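PDB 6SXT: alpha-L-arabinofuranosidase B from Aspergillus kawachii, which hydrolyses terminal non-reducing alpha-L-arabinofuranosyl residues from arabinoxylan, arabinan and arabinogalactan, using a catalytic domain joined to an arabinose-binding domain. Local coordinates for residues A[231-236]-A[300-305]; A[426-431]-A[468-473]; A[441-446]-A[462-467]. All blocks are in the same frame, centred on the assembly; numbering follows the deposited sequence.

Contact 1 of 3, residues A[231-236]-A[300-305]; sequences AVKGGA and PSDDTE. With EDO (1,2-ethanediol), chain B.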
loop_
_atom_site.group_PDB
_atom_site.type_symbol
_atom_site.label_atom_id
_atom_site.label_comp_id
_atom_site.label_asym_id
_atom_site.label_seq_id
_atom_site.Cartn_x
_atom_site.Cartn_y
_atom_site.Cartn_z
ATOM N N ALA A 231 11.975 13.332 -0.049
ATOM C CA ALA A 231 13.007 13.577 -1.068
ATOM C C ALA A 231 14.354 13.242 -0.448
ATOM O O ALA A 231 14.723 13.838 0.600
ATOM C CB ALA A 231 12.990 14.987 -1.613
ATOM N N VAL A 232 15.080 12.360 -1.107
ATOM C CA VAL A 232 16.371 11.836 -0.578
ATOM C C VAL A 232 17.409 11.980 -1.673
ATOM O O VAL A 232 17.107 11.788 -2.887
ATOM C CB VAL A 232 16.228 10.384 -0.066
ATOM C CG1 VAL A 232 17.579 9.663 0.012
ATOM C CG2 VAL A 232 15.476 10.385 1.232
ATOM N N LYS A 233 18.654 12.290 -1.315
ATOM C CA LYS A 233 19.718 12.378 -2.319
ATOM C C LYS A 233 21.032 12.005 -1.647
ATOM O O LYS A 233 21.126 12.102 -0.418
ATOM C CB LYS A 233 19.775 13.762 -2.963
ATOM C CG LYS A 233 19.851 14.947 -2.001
ATOM C CD LYS A 233 19.571 16.241 -2.698
ATOM C CE LYS A 233 19.497 17.442 -1.777
ATOM N NZ LYS A 233 19.000 18.637 -2.532
ATOM N N GLY A 234 21.924 11.469 -2.473
ATOM C CA GLY A 234 23.212 10.972 -1.985
ATOM C C GLY A 234 24.274 11.185 -3.021
ATOM O O GLY A 234 24.054 10.947 -4.201
ATOM N N GLY A 235 25.451 11.584 -2.572
ATOM C CA GLY A 235 26.620 11.704 -3.446
ATOM C C GLY A 235 27.857 11.317 -2.647
ATOM O O GLY A 235 27.749 10.601 -1.686
ATOM N N ALA A 236 29.004 11.851 -3.076
ATOM C CA ALA A 236 30.317 11.514 -2.475
ATOM C C ALA A 236 30.429 12.138 -1.081
ATOM O O ALA A 236 30.635 13.348 -1.029
ATOM C CB ALA A 236 31.380 12.016 -3.437
ATOM N N PRO A 300 20.415 16.254 -7.032
ATOM C CA PRO A 300 19.581 17.411 -7.357
ATOM C C PRO A 300 19.814 18.569 -6.394
ATOM O O PRO A 300 20.054 18.345 -5.205
ATOM C CB PRO A 300 18.150 16.904 -7.137
ATOM C CG PRO A 300 18.274 15.420 -7.313
ATOM C CD PRO A 300 19.617 15.071 -6.697
ATOM N N SER A 301 19.744 19.767 -6.955
ATOM C CA SER A 301 19.782 20.994 -6.127
ATOM C C SER A 301 18.521 21.067 -5.267
ATOM O O SER A 301 17.462 20.537 -5.610
ATOM C CB SER A 301 19.928 22.217 -6.951
ATOM O OG SER A 301 18.770 22.470 -7.759
ATOM N N ASP A 302 18.620 21.796 -4.153
ATOM C CA ASP A 302 17.437 22.105 -3.352
ATOM C C ASP A 302 16.400 22.808 -4.240
ATOM O O ASP A 302 15.190 22.524 -4.056
ATOM C CB ASP A 302 17.697 22.952 -2.099
ATOM C CG ASP A 302 18.398 22.238 -0.960
ATOM O OD1 ASP A 302 18.812 21.044 -1.157
ATOM O OD2 ASP A 302 18.482 22.826 0.125
ATOM N N ASP A 303 16.849 23.711 -5.109
ATOM C CA ASP A 303 15.933 24.488 -5.979
ATOM C C ASP A 303 15.135 23.525 -6.867
ATOM O O ASP A 303 13.927 23.717 -7.018
ATOM C CB ASP A 303 16.696 25.456 -6.878
ATOM C CG ASP A 303 15.780 26.391 -7.648
ATOM O OD1 ASP A 303 15.127 27.243 -7.000
ATOM O OD2 ASP A 303 15.737 26.272 -8.894
ATOM N N THR A 304 15.802 22.557 -7.448
ATOM C CA THR A 304 15.124 21.593 -8.365
ATOM C C THR A 304 14.064 20.862 -7.564
ATOM O O THR A 304 12.927 20.770 -7.999
ATOM C CB THR A 304 16.135 20.623 -8.943
ATOM O OG1 THR A 304 17.005 21.347 -9.825
ATOM C CG2 THR A 304 15.519 19.450 -9.663
ATOM N N GLU A 305 14.422 20.328 -6.403
ATOM C CA GLU A 305 13.435 19.645 -5.550
ATOM C C GLU A 305 12.295 20.561 -5.130
ATOM O O GLU A 305 11.147 20.124 -5.084
ATOM C CB GLU A 305 14.127 19.075 -4.326
ATOM C CG GLU A 305 15.020 17.910 -4.680
ATOM C CD GLU A 305 15.850 17.478 -3.484
ATOM O OE1 GLU A 305 16.255 18.378 -2.685
ATOM O OE2 GLU A 305 16.086 16.253 -3.331
HETATM C C1 EDO B . 28.763 14.277 -5.544
HETATM O O1 EDO B . 29.099 12.976 -5.526
HETATM C C2 EDO B . 28.621 14.744 -6.906
HETATM O O2 EDO B . 27.448 15.538 -6.972
HETATM O O HOH W 1 16.756 15.627 -0.634
#
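Lys233, on strand 227-235 of the catalytic domain, sends its ammonium group to the start of helix 302-315 and the residues just before it, where three oxygens grip it. NZ donates to Glu305 OE1 at 2.8 Å, to Asp302 OD1 at 2.8 Å and to the carbonyl oxygen Pro300 O at 2.9 Å. The lysine crosses Asp302 at about a right angle and meets OD1 nearly along its C-O bond, whereas Glu305 OE1 is approached from above the carboxylate plane, 55° out of it. Beyond CG the lysine chain is extended, which carries NZ across to the helix start. The close part is at Lys233 CD, 3.3 Å from Pro300 O and 3.5 Å from Glu305 OE2; CB rests more easily against Pro300 CD. Near Ala231 the fit is looser, and a water bridges the two segments, donating to Glu305 OE2 at 2.8 Å and weakly to Ala231 O. The solvent side holds Asp302 and the N-cap residue Ser301. Arg242 forms a second salt bridge with Glu305 OE1. With two carboxylates and a carbonyl around the ammonium of a buried lysine, Lys233 is probably held firmly in its charged form, tying the sheet to the helix.

Contact 2 of 3, residues A[426-431]-A[468-473]; sequences AALNGE and SFNNDV. With NAG (2-acetamido-2-deoxy-beta-D-glucopyranose), chain D.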
loop_
_atom_site.group_PDB
_atom_site.type_symbol
_atom_site.label_atom_id
_atom_site.label_comp_id
_atom_site.label_asym_id
_atom_site.label_seq_id
_atom_site.Cartn_x
_atom_site.Cartn_y
_atom_site.Cartn_z
ATOM N N ALA A 426 -19.631 -2.399 -3.621
ATOM C CA ALA A 426 -20.781 -2.981 -4.336
ATOM C C ALA A 426 -20.484 -4.463 -4.586
ATOM O O ALA A 426 -19.437 -4.827 -5.138
ATOM C CB ALA A 426 -21.010 -2.190 -5.614
ATOM N N ALA A 427 -21.407 -5.381 -4.245
ATOM C CA ALA A 427 -21.124 -6.811 -4.298
ATOM C C ALA A 427 -20.622 -7.227 -5.679
ATOM O O ALA A 427 -21.194 -6.805 -6.709
ATOM C CB ALA A 427 -22.348 -7.642 -3.943
ATOM N N LEU A 428 -19.643 -8.095 -5.699
ATOM C CA LEU A 428 -19.078 -8.578 -6.974
ATOM C C LEU A 428 -20.141 -9.305 -7.802
ATOM O O LEU A 428 -20.031 -9.294 -9.038
ATOM C CB LEU A 428 -17.856 -9.431 -6.760
ATOM C CG LEU A 428 -16.676 -8.766 -6.064
ATOM C CD1 LEU A 428 -15.436 -9.645 -6.206
ATOM C CD2 LEU A 428 -16.404 -7.370 -6.566
ATOM N N ASN A 429 -21.143 -9.949 -7.174
ATOM C CA ASN A 429 -22.225 -10.601 -7.950
ATOM C C ASN A 429 -23.471 -9.740 -8.035
ATOM O O ASN A 429 -24.500 -10.246 -8.491
ATOM C CB ASN A 429 -22.504 -12.003 -7.378
ATOM C CG ASN A 429 -23.236 -11.950 -6.065
ATOM O OD1 ASN A 429 -23.543 -10.860 -5.590
ATOM N ND2 ASN A 429 -23.470 -13.133 -5.508
ATOM N N GLY A 430 -23.450 -8.488 -7.590
ATOM C CA GLY A 430 -24.601 -7.578 -7.612
ATOM C C GLY A 430 -25.637 -7.823 -6.523
ATOM O O GLY A 430 -26.586 -7.086 -6.490
ATOM N N GLU A 431 -25.381 -8.726 -5.579
ATOM C CA GLU A 431 -26.357 -9.003 -4.495
ATOM C C GLU A 431 -25.779 -8.476 -3.177
ATOM O O GLU A 431 -25.125 -9.256 -2.466
ATOM C CB GLU A 431 -26.629 -10.498 -4.437
ATOM C CG GLU A 431 -27.179 -11.105 -5.726
ATOM C CD GLU A 431 -27.572 -12.580 -5.585
ATOM O OE1 GLU A 431 -28.255 -12.901 -4.606
ATOM O OE2 GLU A 431 -27.198 -13.381 -6.442
ATOM N N SER A 468 -16.250 -20.026 -7.198
ATOM C CA SER A 468 -17.392 -19.399 -6.489
ATOM C C SER A 468 -16.907 -18.151 -5.730
ATOM O O SER A 468 -17.618 -17.698 -4.860
ATOM C CB SER A 468 -18.036 -20.398 -5.499
ATOM O OG SER A 468 -19.311 -19.967 -5.105
ATOM N N PHE A 469 -15.789 -17.557 -6.147
ATOM C CA PHE A 469 -15.214 -16.429 -5.368
ATOM C C PHE A 469 -16.227 -15.295 -5.340
ATOM O O PHE A 469 -16.556 -14.778 -4.251
ATOM C CB PHE A 469 -13.861 -15.954 -5.925
ATOM C CG PHE A 469 -13.335 -14.826 -5.091
ATOM C CD1 PHE A 469 -12.617 -15.054 -3.938
ATOM C CD2 PHE A 469 -13.600 -13.521 -5.475
ATOM C CE1 PHE A 469 -12.123 -13.989 -3.195
ATOM C CE2 PHE A 469 -13.117 -12.459 -4.706
ATOM C CZ PHE A 469 -12.384 -12.699 -3.574
ATOM N N ASN A 470 -16.681 -14.820 -6.487
ATOM C CA ASN A 470 -17.557 -13.647 -6.553
ATOM C C ASN A 470 -18.796 -13.897 -5.672
ATOM O O ASN A 470 -19.230 -12.988 -4.966
ATOM C CB ASN A 470 -17.980 -13.306 -7.969
ATOM C CG ASN A 470 -16.882 -12.614 -8.768
ATOM O OD1 ASN A 470 -15.735 -12.540 -8.338
ATOM N ND2 ASN A 470 -17.313 -12.098 -9.911
ATOM N N ASN A 471 -19.422 -15.068 -5.781
ATOM C CA ASN A 471 -20.639 -15.334 -4.960
ATOM C C ASN A 471 -20.276 -15.403 -3.471
ATOM O O ASN A 471 -21.029 -14.792 -2.643
ATOM C CB ASN A 471 -21.309 -16.621 -5.443
ATOM C CG ASN A 471 -22.025 -16.434 -6.754
ATOM O OD1 ASN A 471 -22.475 -15.344 -7.097
ATOM N ND2 ASN A 471 -22.228 -17.550 -7.448
ATOM N N ASP A 472 -19.160 -16.022 -3.138
ATOM C CA ASP A 472 -18.753 -16.313 -1.737
ATOM C C ASP A 472 -18.269 -15.045 -1.024
ATOM O O ASP A 472 -18.117 -15.111 0.201
ATOM C CB ASP A 472 -17.699 -17.395 -1.635
ATOM C CG ASP A 472 -18.111 -18.783 -2.149
ATOM O OD1 ASP A 472 -19.321 -18.950 -2.528
ATOM O OD2 ASP A 472 -17.200 -19.617 -2.197
ATOM N N VAL A 473 -18.091 -13.923 -1.750
ATOM C CA VAL A 473 -17.737 -12.631 -1.107
ATOM C C VAL A 473 -18.882 -11.633 -1.217
ATOM O O VAL A 473 -18.667 -10.454 -0.885
ATOM C CB VAL A 473 -16.424 -12.055 -1.684
ATOM C CG1 VAL A 473 -15.273 -13.016 -1.571
ATOM C CG2 VAL A 473 -16.606 -11.515 -3.108
HETATM C C1 NAG D . -21.556 -6.380 -11.125
HETATM C C2 NAG D . -22.915 -7.051 -11.274
HETATM C C3 NAG D . -24.033 -5.992 -11.307
HETATM C C4 NAG D . -23.903 -5.020 -10.121
HETATM C C5 NAG D . -22.463 -4.576 -9.881
HETATM C C6 NAG D . -22.302 -3.832 -8.531
HETATM C C7 NAG D . -22.716 -9.245 -12.371
HETATM C C8 NAG D . -22.679 -9.998 -13.656
HETATM N N2 NAG D . -22.936 -7.924 -12.451
HETATM O O3 NAG D . -25.362 -6.607 -11.312
HETATM O O4 NAG D . -24.803 -3.918 -10.267
HETATM O O5 NAG D . -21.517 -5.660 -9.879
HETATM O O6 NAG D . -22.764 -4.682 -7.437
HETATM O O7 NAG D . -22.560 -9.813 -11.289
HETATM O O HOH W 2 -20.219 -11.976 -10.696
#
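The type I beta turn Ala427-Gly430, overlapped by an Asx turn from Asn429 to Glu431, meets the short helix 469-472 in the arabinose-binding domain, whose family has the beta-trefoil fold. Asn429 carries the polar half of the contact. Its OD1 accepts from the backbone N of Glu431 at 2.8 Å, closing the Asx turn, while ND2 reaches across to Asn471 OD1 at 2.9 Å. That second bond is nearly straight (169°), and its acceptor lies in the amide plane of Asn429, although the two amide planes are turned 58° apart. Since ND2 also bonds Thr339 and OD1 is engaged in the turn, both ends of the amide have partners that fix its rotation.

Leu428 supplies the apolar half. Its CD1 comes 3.8 Å from Val473 CG2 and meets the Phe469 ring at the edge, 3.9 Å from CE2, while CB packs against the amide of Asn470, 3.9 Å from CG. Asn470 ND2 donates to Asn67 O and to a water, which in turn donates to Leu428 O and to O7 of an N-acetylglucosamine. The sugar O6 donates to Ala427 O at 2.7 Å, so the glycan lies directly on the turn.

Asp472, a substrate-binding residue, follows Asn471 on the helix and forms a salt bridge with Arg446. The turn lies between strands 422-426 and 433-437, with Ser434 bonding both Leu428 N and Val473 O. Phe469 and Val473, which meet Leu428, also touch Arg446 of strand 444-448, and Val473 touches Tyr444 as well.

Contact 3 of 3, residues A[441-446]-A[462-467]; sequences PTRYFR and TFDSKT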
loop_
_atom_site.group_PDB
_atom_site.type_symbol
_atom_site.label_atom_id
_atom_site.label_comp_id
_atom_site.label_asym_id
_atom_site.label_seq_id
_atom_site.Cartn_x
_atom_site.Cartn_y
_atom_site.Cartn_z
ATOM N N PRO A 441 -6.202 -5.137 1.060
ATOM C CA PRO A 441 -7.288 -4.950 0.117
ATOM C C PRO A 441 -7.396 -5.920 -1.053
ATOM O O PRO A 441 -8.357 -5.849 -1.800
ATOM C CB PRO A 441 -7.106 -3.503 -0.361
ATOM C CG PRO A 441 -5.619 -3.270 -0.158
ATOM C CD PRO A 441 -5.267 -3.998 1.133
ATOM N N THR A 442 -6.464 -6.856 -1.116
ATOM C CA THR A 442 -6.637 -8.011 -2.013
ATOM C C THR A 442 -7.617 -9.042 -1.414
ATOM O O THR A 442 -7.952 -9.994 -2.114
ATOM C CB THR A 442 -5.325 -8.743 -2.279
ATOM O OG1 THR A 442 -4.712 -9.128 -1.036
ATOM C CG2 THR A 442 -4.364 -7.835 -3.033
ATOM N N ARG A 443 -8.005 -8.826 -0.161
ATOM C CA ARG A 443 -8.833 -9.830 0.555
ATOM C C ARG A 443 -10.161 -9.270 0.997
ATOM O O ARG A 443 -10.283 -8.089 1.311
ATOM C CB ARG A 443 -8.022 -10.351 1.728
ATOM C CG ARG A 443 -6.801 -11.163 1.303
ATOM C CD ARG A 443 -5.917 -11.589 2.462
ATOM N NE ARG A 443 -4.838 -12.413 1.945
ATOM C CZ ARG A 443 -4.928 -13.710 1.629
ATOM N NH1 ARG A 443 -6.027 -14.382 1.870
ATOM N NH2 ARG A 443 -3.917 -14.318 1.027
ATOM N N TYR A 444 -11.135 -10.180 1.038
ATOM C CA TYR A 444 -12.538 -9.898 1.282
ATOM C C TYR A 444 -13.117 -10.906 2.260
ATOM O O TYR A 444 -12.655 -12.039 2.278
ATOM C CB TYR A 444 -13.345 -10.045 -0.009
ATOM C CG TYR A 444 -13.076 -8.986 -1.057
ATOM C CD1 TYR A 444 -11.999 -9.076 -1.889
ATOM C CD2 TYR A 444 -13.935 -7.912 -1.194
ATOM C CE1 TYR A 444 -11.712 -8.050 -2.776
ATOM C CE2 TYR A 444 -13.703 -6.920 -2.124
ATOM C CZ TYR A 444 -12.598 -7.015 -2.929
ATOM O OH TYR A 444 -12.361 -6.017 -3.873
ATOM N N PHE A 445 -14.112 -10.477 3.028
ATOM C CA PHE A 445 -14.983 -11.486 3.715
ATOM C C PHE A 445 -15.328 -12.570 2.695
ATOM O O PHE A 445 -15.874 -12.234 1.621
ATOM C CB PHE A 445 -16.305 -10.930 4.224
ATOM C CG PHE A 445 -16.331 -10.274 5.585
ATOM C CD1 PHE A 445 -15.347 -9.423 6.052
ATOM C CD2 PHE A 445 -17.409 -10.534 6.424
ATOM C CE1 PHE A 445 -15.456 -8.793 7.279
ATOM C CE2 PHE A 445 -17.516 -9.923 7.652
ATOM C CZ PHE A 445 -16.532 -9.081 8.091
ATOM N N ARG A 446 -15.060 -13.832 3.002
ATOM C CA ARG A 446 -15.321 -14.937 2.060
ATOM C C ARG A 446 -15.667 -16.185 2.876
ATOM O O ARG A 446 -14.846 -16.562 3.735
ATOM C CB ARG A 446 -14.101 -15.197 1.160
ATOM C CG ARG A 446 -14.354 -16.202 0.027
ATOM C CD ARG A 446 -13.909 -17.645 0.356
ATOM N NE ARG A 446 -14.434 -18.463 -0.723
ATOM C CZ ARG A 446 -13.816 -18.650 -1.892
ATOM N NH1 ARG A 446 -12.547 -18.329 -2.038
ATOM N NH2 ARG A 446 -14.483 -19.237 -2.876
ATOM N N THR A 462 -5.958 -22.372 0.872
ATOM C CA THR A 462 -7.039 -23.167 0.252
ATOM C C THR A 462 -8.308 -22.318 0.115
ATOM O O THR A 462 -8.993 -22.461 -0.894
ATOM C CB THR A 462 -7.297 -24.456 1.044
ATOM O OG1 THR A 462 -7.592 -24.021 2.373
ATOM C CG2 THR A 462 -6.107 -25.385 0.967
ATOM N N PHE A 463 -8.574 -21.411 1.058
ATOM C CA PHE A 463 -9.813 -20.606 1.068
ATOM C C PHE A 463 -9.692 -19.386 0.121
ATOM O O PHE A 463 -10.647 -18.632 0.041
ATOM C CB PHE A 463 -10.139 -20.124 2.477
ATOM C CG PHE A 463 -9.001 -19.524 3.250
ATOM C CD1 PHE A 463 -8.612 -18.197 3.057
ATOM C CD2 PHE A 463 -8.291 -20.275 4.182
ATOM C CE1 PHE A 463 -7.591 -17.662 3.814
ATOM C CE2 PHE A 463 -7.234 -19.743 4.903
ATOM C CZ PHE A 463 -6.891 -18.418 4.747
ATOM N N ASP A 464 -8.587 -19.277 -0.601
ATOM C CA ASP A 464 -8.451 -18.299 -1.707
ATOM C C ASP A 464 -8.898 -18.925 -3.011
ATOM O O ASP A 464 -8.659 -18.337 -4.089
ATOM C CB ASP A 464 -7.011 -17.817 -1.869
ATOM C CG ASP A 464 -6.368 -17.132 -0.678
ATOM O OD1 ASP A 464 -7.099 -16.529 0.123
ATOM O OD2 ASP A 464 -5.121 -17.240 -0.549
ATOM N N SER A 465 -9.618 -20.055 -2.983
ATOM C CA SER A 465 -10.111 -20.668 -4.240
ATOM C C SER A 465 -10.835 -19.674 -5.141
ATOM O O SER A 465 -11.768 -18.945 -4.736
ATOM C CB SER A 465 -10.990 -21.873 -3.949
ATOM O OG SER A 465 -11.476 -22.390 -5.158
ATOM N N LYS A 466 -10.520 -19.691 -6.444
ATOM C CA LYS A 466 -11.281 -18.890 -7.403
ATOM C C LYS A 466 -12.684 -19.419 -7.613
ATOM O O LYS A 466 -13.554 -18.662 -8.018
ATOM C CB LYS A 466 -10.536 -18.843 -8.741
ATOM C CG LYS A 466 -9.221 -18.091 -8.652
ATOM C CD LYS A 466 -8.771 -17.705 -10.048
ATOM C CE LYS A 466 -7.946 -16.453 -10.067
ATOM N NZ LYS A 466 -7.715 -16.036 -11.449
ATOM N N THR A 467 -12.895 -20.705 -7.359
ATOM C CA THR A 467 -14.237 -21.298 -7.531
ATOM C C THR A 467 -15.232 -20.605 -6.616
ATOM O O THR A 467 -14.966 -20.580 -5.411
ATOM C CB THR A 467 -14.189 -22.797 -7.251
ATOM O OG1 THR A 467 -13.240 -23.310 -8.168
ATOM C CG2 THR A 467 -15.519 -23.473 -7.474
#
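Arg446 reaches from strand 444-448 to the loop 462-467 and binds its backbone through three carbonyl oxygens. CG lies anti to the backbone N (chi1 -172°), and the chain bends at chi2 (-96°), which brings CD to 3.4 Å from Phe463 O. NH1 donates to Ser465 O at 2.9 Å, with that oxygen in the guanidinium plane and the N-H on a carbonyl lone pair; it also donates to Phe463 O at 2.8 Å, this time from above the carbonyl plane. NH2 adds weak bonds to Thr467 O and Ser465 O.

Arg443 extends its chain to a second guanidinium, whose NH1 forms a salt bridge with Asp464 OD1 at 3.0 Å. The planes of the two groups are 50° apart, and the carboxylate is met on its syn side. NH1 also donates to Ala454 O, and the group makes a cation-pi contact with Phe403. Asp464 is held further by Gln461 N on OD2 and Ser456 N on OD1.

Phe463 gives its carbonyl to Arg446, and its ring atom CE1 lies 4.1 Å from Arg443 NH1, at an oblique approach; the ring stacks on Tyr453. The loop connects strand 451-455 to helix 469-472; Phe463 and Asp464 rest on Ala455 of that strand, which pairs antiparallel with strand 444-448, the strand that carries Arg446.

In the fold
Contact 1 belongs to the catalytic domain and contacts 2 and 3 to the arabinose-binding domain, on the opposite side of the chain's centre; centres of contacts 1 and 2 are about 48 Å apart. Contact 1 is largely buried and the other two are partly so. Contacts 2 and 3 touch through Asp472 and Arg446, so helix 469-472 and strand 444-448 are held together. Their chemistry differs: carboxylates dominate around the lysine of contact 1, amides, apolar groups and a glycan make contact 2, and one arginine on backbone carbonyls and another in a salt bridge make contact 3.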